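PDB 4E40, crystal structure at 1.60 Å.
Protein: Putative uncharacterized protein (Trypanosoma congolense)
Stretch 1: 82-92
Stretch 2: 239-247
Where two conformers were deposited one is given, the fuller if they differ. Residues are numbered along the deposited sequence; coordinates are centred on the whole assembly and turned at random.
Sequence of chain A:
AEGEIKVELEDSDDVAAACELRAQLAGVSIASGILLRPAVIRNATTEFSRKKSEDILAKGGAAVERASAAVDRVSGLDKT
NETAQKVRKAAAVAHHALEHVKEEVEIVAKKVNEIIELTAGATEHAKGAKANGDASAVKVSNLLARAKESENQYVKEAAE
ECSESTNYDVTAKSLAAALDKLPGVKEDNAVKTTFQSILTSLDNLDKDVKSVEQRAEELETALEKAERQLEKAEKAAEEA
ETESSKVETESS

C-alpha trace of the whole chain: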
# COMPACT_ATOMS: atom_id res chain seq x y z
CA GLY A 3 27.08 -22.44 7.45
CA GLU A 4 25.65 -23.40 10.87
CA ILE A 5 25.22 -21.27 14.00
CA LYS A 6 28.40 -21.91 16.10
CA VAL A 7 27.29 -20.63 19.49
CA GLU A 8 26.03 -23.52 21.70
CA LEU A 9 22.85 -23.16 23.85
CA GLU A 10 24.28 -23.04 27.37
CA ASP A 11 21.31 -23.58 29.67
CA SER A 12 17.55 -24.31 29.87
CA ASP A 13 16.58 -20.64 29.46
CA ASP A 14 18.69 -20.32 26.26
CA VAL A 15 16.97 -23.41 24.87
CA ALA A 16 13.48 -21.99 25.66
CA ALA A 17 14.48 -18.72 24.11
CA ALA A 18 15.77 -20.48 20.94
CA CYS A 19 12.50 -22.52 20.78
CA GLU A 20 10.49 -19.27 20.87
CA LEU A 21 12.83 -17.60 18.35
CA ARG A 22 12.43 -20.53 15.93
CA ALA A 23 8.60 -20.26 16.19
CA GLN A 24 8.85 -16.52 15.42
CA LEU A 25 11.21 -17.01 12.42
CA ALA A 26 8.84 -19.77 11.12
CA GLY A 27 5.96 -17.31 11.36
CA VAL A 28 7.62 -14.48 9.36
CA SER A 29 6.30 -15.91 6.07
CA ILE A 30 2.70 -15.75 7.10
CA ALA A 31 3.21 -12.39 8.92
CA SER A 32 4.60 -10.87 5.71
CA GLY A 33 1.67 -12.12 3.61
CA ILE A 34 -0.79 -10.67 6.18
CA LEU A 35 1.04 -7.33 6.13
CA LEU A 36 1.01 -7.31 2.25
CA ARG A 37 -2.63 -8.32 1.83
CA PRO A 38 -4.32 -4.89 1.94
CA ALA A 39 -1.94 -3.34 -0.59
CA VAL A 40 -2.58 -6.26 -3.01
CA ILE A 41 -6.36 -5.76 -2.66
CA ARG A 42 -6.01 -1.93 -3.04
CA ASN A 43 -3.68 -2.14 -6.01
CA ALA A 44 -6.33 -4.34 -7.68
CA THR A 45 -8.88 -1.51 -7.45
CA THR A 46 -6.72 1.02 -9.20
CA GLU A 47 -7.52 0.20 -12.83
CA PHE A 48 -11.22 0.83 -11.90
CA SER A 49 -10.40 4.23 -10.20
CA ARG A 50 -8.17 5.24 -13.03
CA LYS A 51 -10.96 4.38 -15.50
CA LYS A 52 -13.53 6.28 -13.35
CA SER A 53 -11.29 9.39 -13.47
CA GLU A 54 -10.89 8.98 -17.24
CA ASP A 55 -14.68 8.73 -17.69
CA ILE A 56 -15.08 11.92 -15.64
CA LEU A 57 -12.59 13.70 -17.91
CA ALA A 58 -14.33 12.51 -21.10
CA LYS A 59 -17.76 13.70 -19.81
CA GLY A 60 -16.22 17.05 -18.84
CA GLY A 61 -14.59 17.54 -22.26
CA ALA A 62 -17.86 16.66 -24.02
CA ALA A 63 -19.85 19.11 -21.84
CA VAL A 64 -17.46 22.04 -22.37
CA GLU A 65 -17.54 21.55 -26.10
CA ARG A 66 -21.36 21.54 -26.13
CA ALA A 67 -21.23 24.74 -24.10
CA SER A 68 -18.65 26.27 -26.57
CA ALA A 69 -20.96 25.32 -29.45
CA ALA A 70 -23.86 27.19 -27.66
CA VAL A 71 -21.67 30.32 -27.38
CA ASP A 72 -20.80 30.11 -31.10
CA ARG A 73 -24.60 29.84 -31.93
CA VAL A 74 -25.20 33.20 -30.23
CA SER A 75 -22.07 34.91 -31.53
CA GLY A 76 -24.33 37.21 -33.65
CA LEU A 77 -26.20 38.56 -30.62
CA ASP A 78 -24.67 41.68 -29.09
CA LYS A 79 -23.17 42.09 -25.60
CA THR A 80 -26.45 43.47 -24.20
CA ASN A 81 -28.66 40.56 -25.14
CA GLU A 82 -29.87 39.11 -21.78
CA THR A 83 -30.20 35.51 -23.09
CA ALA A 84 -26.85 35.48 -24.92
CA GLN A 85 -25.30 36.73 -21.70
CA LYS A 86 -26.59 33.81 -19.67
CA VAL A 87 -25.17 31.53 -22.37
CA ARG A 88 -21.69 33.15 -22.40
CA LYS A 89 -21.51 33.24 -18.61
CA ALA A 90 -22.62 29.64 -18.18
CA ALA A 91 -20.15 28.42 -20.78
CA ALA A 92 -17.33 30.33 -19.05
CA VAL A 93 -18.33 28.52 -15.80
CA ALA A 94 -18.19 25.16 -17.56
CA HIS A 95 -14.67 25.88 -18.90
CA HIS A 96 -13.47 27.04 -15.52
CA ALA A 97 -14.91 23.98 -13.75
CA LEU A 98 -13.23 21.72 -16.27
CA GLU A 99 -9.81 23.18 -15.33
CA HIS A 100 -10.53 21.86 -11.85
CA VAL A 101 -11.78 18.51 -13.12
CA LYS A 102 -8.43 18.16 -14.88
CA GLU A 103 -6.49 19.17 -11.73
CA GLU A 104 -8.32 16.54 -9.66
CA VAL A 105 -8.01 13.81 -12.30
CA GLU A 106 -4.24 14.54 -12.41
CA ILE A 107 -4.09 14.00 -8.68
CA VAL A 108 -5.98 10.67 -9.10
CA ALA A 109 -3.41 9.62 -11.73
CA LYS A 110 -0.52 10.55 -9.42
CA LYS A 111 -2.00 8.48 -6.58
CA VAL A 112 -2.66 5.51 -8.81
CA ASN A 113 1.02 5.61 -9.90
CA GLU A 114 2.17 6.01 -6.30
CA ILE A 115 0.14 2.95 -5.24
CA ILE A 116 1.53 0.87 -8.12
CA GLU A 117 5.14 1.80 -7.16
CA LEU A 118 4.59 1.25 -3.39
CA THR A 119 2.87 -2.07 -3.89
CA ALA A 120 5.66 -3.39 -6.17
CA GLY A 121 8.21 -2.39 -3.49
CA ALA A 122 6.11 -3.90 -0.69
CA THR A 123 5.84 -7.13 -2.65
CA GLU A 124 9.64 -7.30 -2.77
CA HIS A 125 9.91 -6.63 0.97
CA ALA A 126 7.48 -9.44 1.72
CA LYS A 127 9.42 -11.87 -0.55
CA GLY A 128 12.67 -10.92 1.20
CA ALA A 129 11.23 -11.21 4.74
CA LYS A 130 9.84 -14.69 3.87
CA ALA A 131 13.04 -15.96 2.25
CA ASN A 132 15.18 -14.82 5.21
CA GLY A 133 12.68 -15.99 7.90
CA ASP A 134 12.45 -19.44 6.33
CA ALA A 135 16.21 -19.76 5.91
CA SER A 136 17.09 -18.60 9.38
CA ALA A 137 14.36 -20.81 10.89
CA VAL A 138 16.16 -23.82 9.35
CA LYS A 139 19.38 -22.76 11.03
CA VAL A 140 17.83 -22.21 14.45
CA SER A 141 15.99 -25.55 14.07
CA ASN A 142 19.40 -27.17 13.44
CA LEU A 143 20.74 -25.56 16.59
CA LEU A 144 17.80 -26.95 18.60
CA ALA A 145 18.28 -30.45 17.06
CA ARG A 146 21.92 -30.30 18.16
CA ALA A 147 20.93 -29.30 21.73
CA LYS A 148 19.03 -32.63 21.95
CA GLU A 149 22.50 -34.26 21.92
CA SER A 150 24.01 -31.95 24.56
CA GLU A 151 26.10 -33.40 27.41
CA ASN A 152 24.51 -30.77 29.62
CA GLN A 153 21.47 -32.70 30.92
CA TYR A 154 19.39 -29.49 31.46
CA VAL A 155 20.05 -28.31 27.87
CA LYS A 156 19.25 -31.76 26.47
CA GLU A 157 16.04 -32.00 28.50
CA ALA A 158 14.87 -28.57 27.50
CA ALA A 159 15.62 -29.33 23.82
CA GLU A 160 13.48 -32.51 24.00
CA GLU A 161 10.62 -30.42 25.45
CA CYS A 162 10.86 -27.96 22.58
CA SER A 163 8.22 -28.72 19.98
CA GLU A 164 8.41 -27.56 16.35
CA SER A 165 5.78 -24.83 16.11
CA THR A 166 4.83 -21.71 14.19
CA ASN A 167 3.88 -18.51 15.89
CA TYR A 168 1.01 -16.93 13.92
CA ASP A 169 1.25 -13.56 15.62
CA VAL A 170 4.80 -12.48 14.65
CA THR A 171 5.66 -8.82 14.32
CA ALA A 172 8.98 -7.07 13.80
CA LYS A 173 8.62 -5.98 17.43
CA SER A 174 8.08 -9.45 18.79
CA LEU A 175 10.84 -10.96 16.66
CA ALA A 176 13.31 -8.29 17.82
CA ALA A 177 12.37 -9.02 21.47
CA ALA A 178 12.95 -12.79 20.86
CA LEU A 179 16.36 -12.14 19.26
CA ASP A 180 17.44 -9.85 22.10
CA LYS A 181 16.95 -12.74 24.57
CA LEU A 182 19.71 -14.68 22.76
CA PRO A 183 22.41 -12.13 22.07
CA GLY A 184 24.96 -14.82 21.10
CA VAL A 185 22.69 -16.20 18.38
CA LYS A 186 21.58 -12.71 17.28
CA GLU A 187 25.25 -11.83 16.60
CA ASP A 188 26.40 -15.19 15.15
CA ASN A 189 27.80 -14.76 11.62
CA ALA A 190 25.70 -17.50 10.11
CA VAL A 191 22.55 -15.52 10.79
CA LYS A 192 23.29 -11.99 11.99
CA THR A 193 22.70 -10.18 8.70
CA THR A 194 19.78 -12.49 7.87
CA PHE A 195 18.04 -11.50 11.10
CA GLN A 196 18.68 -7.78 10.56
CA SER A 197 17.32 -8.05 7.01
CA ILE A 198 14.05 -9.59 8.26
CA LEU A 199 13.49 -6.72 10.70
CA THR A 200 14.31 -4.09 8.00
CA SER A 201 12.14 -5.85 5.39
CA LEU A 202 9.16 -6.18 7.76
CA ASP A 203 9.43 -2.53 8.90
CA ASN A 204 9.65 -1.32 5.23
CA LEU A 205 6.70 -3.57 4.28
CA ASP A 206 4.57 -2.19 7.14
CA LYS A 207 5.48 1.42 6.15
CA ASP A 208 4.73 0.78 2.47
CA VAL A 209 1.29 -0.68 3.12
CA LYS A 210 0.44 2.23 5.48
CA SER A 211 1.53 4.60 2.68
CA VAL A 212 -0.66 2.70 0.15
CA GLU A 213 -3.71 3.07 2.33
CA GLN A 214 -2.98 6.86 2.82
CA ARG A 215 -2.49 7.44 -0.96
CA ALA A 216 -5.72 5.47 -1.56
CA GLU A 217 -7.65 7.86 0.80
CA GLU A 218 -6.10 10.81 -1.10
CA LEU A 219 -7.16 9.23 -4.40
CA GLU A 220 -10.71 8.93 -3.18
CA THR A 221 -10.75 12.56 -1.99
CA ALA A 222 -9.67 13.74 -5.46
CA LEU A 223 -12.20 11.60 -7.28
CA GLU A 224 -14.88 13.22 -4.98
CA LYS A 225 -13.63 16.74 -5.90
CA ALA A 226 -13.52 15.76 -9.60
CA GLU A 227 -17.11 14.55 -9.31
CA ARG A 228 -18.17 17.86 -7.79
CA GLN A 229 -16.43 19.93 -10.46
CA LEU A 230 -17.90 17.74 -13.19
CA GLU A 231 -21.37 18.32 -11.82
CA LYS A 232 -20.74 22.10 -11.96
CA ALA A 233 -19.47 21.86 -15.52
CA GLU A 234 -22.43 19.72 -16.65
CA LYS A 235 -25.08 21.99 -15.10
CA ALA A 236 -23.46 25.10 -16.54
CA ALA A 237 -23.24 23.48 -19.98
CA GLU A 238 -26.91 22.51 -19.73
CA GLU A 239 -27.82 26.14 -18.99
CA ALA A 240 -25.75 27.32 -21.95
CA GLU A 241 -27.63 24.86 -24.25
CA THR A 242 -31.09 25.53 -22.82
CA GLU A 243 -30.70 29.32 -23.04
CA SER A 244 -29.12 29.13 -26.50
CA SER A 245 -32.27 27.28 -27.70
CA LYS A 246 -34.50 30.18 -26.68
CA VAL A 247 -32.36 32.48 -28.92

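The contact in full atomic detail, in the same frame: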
# COMPACT_ATOMS: atom_id res chain seq x y z
N GLU A 82 -29.77 39.83 -23.06
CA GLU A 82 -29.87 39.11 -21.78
C GLU A 82 -29.66 37.59 -21.89
O GLU A 82 -28.94 36.98 -21.07
CB GLU A 82 -31.21 39.40 -21.10
CG GLU A 82 -31.42 38.66 -19.78
CD GLU A 82 -32.72 39.01 -19.07
OE1 GLU A 82 -32.66 39.34 -17.85
OE2 GLU A 82 -33.80 38.97 -19.71
N THR A 83 -30.29 36.98 -22.90
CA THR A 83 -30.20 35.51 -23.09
C THR A 83 -28.81 35.07 -23.50
O THR A 83 -28.27 34.10 -22.90
CB THR A 83 -31.27 35.00 -24.07
OG1 THR A 83 -32.55 35.36 -23.54
CG2 THR A 83 -31.22 33.48 -24.20
N ALA A 84 -28.22 35.78 -24.46
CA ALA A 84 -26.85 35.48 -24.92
C ALA A 84 -25.88 35.62 -23.75
O ALA A 84 -24.91 34.86 -23.60
CB ALA A 84 -26.45 36.41 -26.07
N GLN A 85 -26.14 36.61 -22.89
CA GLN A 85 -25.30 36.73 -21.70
C GLN A 85 -25.37 35.56 -20.76
O GLN A 85 -24.33 35.17 -20.24
CB GLN A 85 -25.59 38.05 -20.99
CG GLN A 85 -25.19 39.21 -21.90
CD GLN A 85 -23.67 39.35 -22.12
OE1 GLN A 85 -22.98 39.76 -21.19
NE2 GLN A 85 -23.15 39.03 -23.34
N LYS A 86 -26.54 34.98 -20.54
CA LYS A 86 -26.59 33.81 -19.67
C LYS A 86 -25.81 32.70 -20.36
O LYS A 86 -25.09 31.95 -19.73
CB LYS A 86 -28.00 33.37 -19.39
CG LYS A 86 -28.80 34.44 -18.63
CD LYS A 86 -30.21 33.97 -18.39
CE LYS A 86 -30.99 34.97 -17.53
NZ LYS A 86 -32.46 34.81 -17.68
N VAL A 87 -25.91 32.61 -21.69
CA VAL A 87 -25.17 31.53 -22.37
C VAL A 87 -23.64 31.68 -22.22
O VAL A 87 -22.95 30.72 -21.88
CB VAL A 87 -25.50 31.53 -23.89
CG1 VAL A 87 -24.61 30.53 -24.66
CG2 VAL A 87 -26.97 31.17 -24.04
N ARG A 88 -23.14 32.90 -22.45
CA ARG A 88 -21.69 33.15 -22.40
C ARG A 88 -21.20 32.95 -20.97
O ARG A 88 -20.12 32.37 -20.77
CB ARG A 88 -21.36 34.58 -22.88
CG ARG A 88 -21.60 34.72 -24.41
CD ARG A 88 -21.95 36.17 -24.74
NE ARG A 88 -22.32 36.20 -26.16
CZ ARG A 88 -23.02 37.16 -26.76
NH1 ARG A 88 -23.26 37.04 -28.06
NH2 ARG A 88 -23.49 38.23 -26.09
N LYS A 89 -21.99 33.40 -20.00
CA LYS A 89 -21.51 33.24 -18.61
C LYS A 89 -21.49 31.79 -18.17
O LYS A 89 -20.53 31.35 -17.49
CB LYS A 89 -22.40 34.02 -17.65
CG LYS A 89 -22.20 35.53 -17.75
CD LYS A 89 -23.16 36.23 -16.80
CE LYS A 89 -23.37 37.65 -17.26
NZ LYS A 89 -24.45 38.35 -16.49
N ALA A 90 -22.56 31.05 -18.53
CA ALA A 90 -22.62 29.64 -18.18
C ALA A 90 -21.49 28.85 -18.84
O ALA A 90 -20.89 27.97 -18.26
CB ALA A 90 -23.98 29.05 -18.57
N ALA A 91 -21.26 29.13 -20.13
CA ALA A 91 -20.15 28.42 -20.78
C ALA A 91 -18.78 28.71 -20.18
O ALA A 91 -17.92 27.83 -20.10
CB ALA A 91 -20.15 28.79 -22.29
N ALA A 92 -18.58 29.96 -19.71
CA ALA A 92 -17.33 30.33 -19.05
C ALA A 92 -17.21 29.54 -17.73
O ALA A 92 -16.16 28.96 -17.45
CB ALA A 92 -17.35 31.83 -18.71
N GLU A 239 -27.27 24.78 -18.90
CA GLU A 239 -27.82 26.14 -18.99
C GLU A 239 -27.45 26.83 -20.29
O GLU A 239 -28.30 27.48 -20.95
CB GLU A 239 -27.49 27.00 -17.74
CG GLU A 239 -28.40 28.24 -17.81
CD GLU A 239 -28.00 29.43 -16.94
OE1 GLU A 239 -26.94 29.40 -16.28
OE2 GLU A 239 -28.78 30.41 -17.01
N ALA A 240 -26.19 26.71 -20.70
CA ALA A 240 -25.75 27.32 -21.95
C ALA A 240 -26.60 26.77 -23.12
O ALA A 240 -27.03 27.55 -23.97
CB ALA A 240 -24.26 27.11 -22.20
N GLU A 241 -26.82 25.46 -23.17
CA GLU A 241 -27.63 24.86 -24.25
C GLU A 241 -29.08 25.34 -24.17
O GLU A 241 -29.62 25.87 -25.16
CB GLU A 241 -27.55 23.32 -24.22
CG GLU A 241 -26.14 22.78 -24.47
CD GLU A 241 -26.10 21.27 -24.68
OE1 GLU A 241 -26.02 20.51 -23.69
OE2 GLU A 241 -26.10 20.85 -25.85
N THR A 242 -29.69 25.17 -23.00
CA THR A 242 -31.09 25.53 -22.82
C THR A 242 -31.35 27.00 -23.20
O THR A 242 -32.27 27.30 -24.00
CB THR A 242 -31.54 25.26 -21.36
OG1 THR A 242 -31.47 23.87 -21.09
CG2 THR A 242 -33.00 25.67 -21.16
N GLU A 243 -30.52 27.91 -22.71
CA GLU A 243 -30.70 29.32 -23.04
C GLU A 243 -30.43 29.67 -24.50
O GLU A 243 -31.12 30.54 -25.08
CB GLU A 243 -29.86 30.21 -22.13
CG GLU A 243 -30.32 30.15 -20.67
CD GLU A 243 -31.67 30.86 -20.45
OE1 GLU A 243 -31.94 31.88 -21.10
OE2 GLU A 243 -32.46 30.39 -19.61
N SER A 244 -29.45 29.00 -25.08
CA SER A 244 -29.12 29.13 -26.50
C SER A 244 -30.35 28.80 -27.37
O SER A 244 -30.65 29.52 -28.35
CB SER A 244 -27.97 28.19 -26.85
OG SER A 244 -27.16 28.81 -27.83
N SER A 245 -31.07 27.74 -26.98
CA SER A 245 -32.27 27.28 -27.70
C SER A 245 -33.38 28.29 -27.76
O SER A 245 -34.08 28.36 -28.76
CB SER A 245 -32.85 26.02 -27.08
OG SER A 245 -31.92 24.97 -27.22
N LYS A 246 -33.57 29.05 -26.68
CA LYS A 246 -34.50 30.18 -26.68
C LYS A 246 -34.18 31.26 -27.72
O LYS A 246 -35.09 31.93 -28.22
CB LYS A 246 -34.53 30.82 -25.30
CG LYS A 246 -35.37 30.05 -24.31
CD LYS A 246 -35.11 30.57 -22.91
CE LYS A 246 -35.26 29.47 -21.88
NZ LYS A 246 -35.44 30.05 -20.52
N VAL A 247 -32.89 31.43 -28.02
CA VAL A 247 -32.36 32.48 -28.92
C VAL A 247 -32.82 33.89 -28.52
O VAL A 247 -32.87 34.23 -27.33
CB VAL A 247 -32.61 32.19 -30.43
CG1 VAL A 247 -31.71 33.08 -31.29
CG2 VAL A 247 -32.36 30.71 -30.75
O HOH W 1 -25.59 31.76 -16.79

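No direct hydrogen bond or salt bridge joins these two helices, although charged side chains line their contact; the polar link that does cross is a single water. That water donates to Lys86 O at 3.0 Å and to Glu239 OE1 at 2.8 Å, tying a carboxylate of one helix to a backbone carbonyl of the other.

The helices run nearly antiparallel, at 161°, with axes approaching to 8.1 Å. So close a spacing goes with small residues at the point of nearest approach, where Val87 CA and Ala240 CA lie 4.3 Å apart. Ala240 is the hub: its CB meets Ala90 CB at 4.1 Å, Val87 CG1 at 4.2 Å and Ala91 CB at 4.4 Å. Methyl against methyl leaves the backbones near enough to be touched themselves. Val87, in the t rotamer, places CG2 3.6 Å from Ala240 O and 3.5 Å from Ser244 N; these two atoms are already paired, Ser244 N donating to Ala240 O at 3.0 Å within its own helix, so the methyl packs over a satisfied backbone bond.

Toward the start of the first helix, Thr83 also presents a methyl to backbone oxygens. Its CG2 comes to 3.1 Å from Glu243 O, a tight approach, and 3.6 Å from Val247 O, so the methyl rather than the hydroxyl makes the closest contacts.

Glu243 points toward the first helix, and its CB lies 3.6 Å from Val87 CG2. Its carboxylate, however, forms its salt bridge within its own stretch, where Lys246 NZ donates to Glu243 OE2 at 3.1 Å. Across the gap, Lys86 NZ stays 4.5 Å from Glu243 OE1, favourable in charge but beyond a salt bridge. The rule to read here is alanine and methyl groups at the centre, with longer charged chains bordering them.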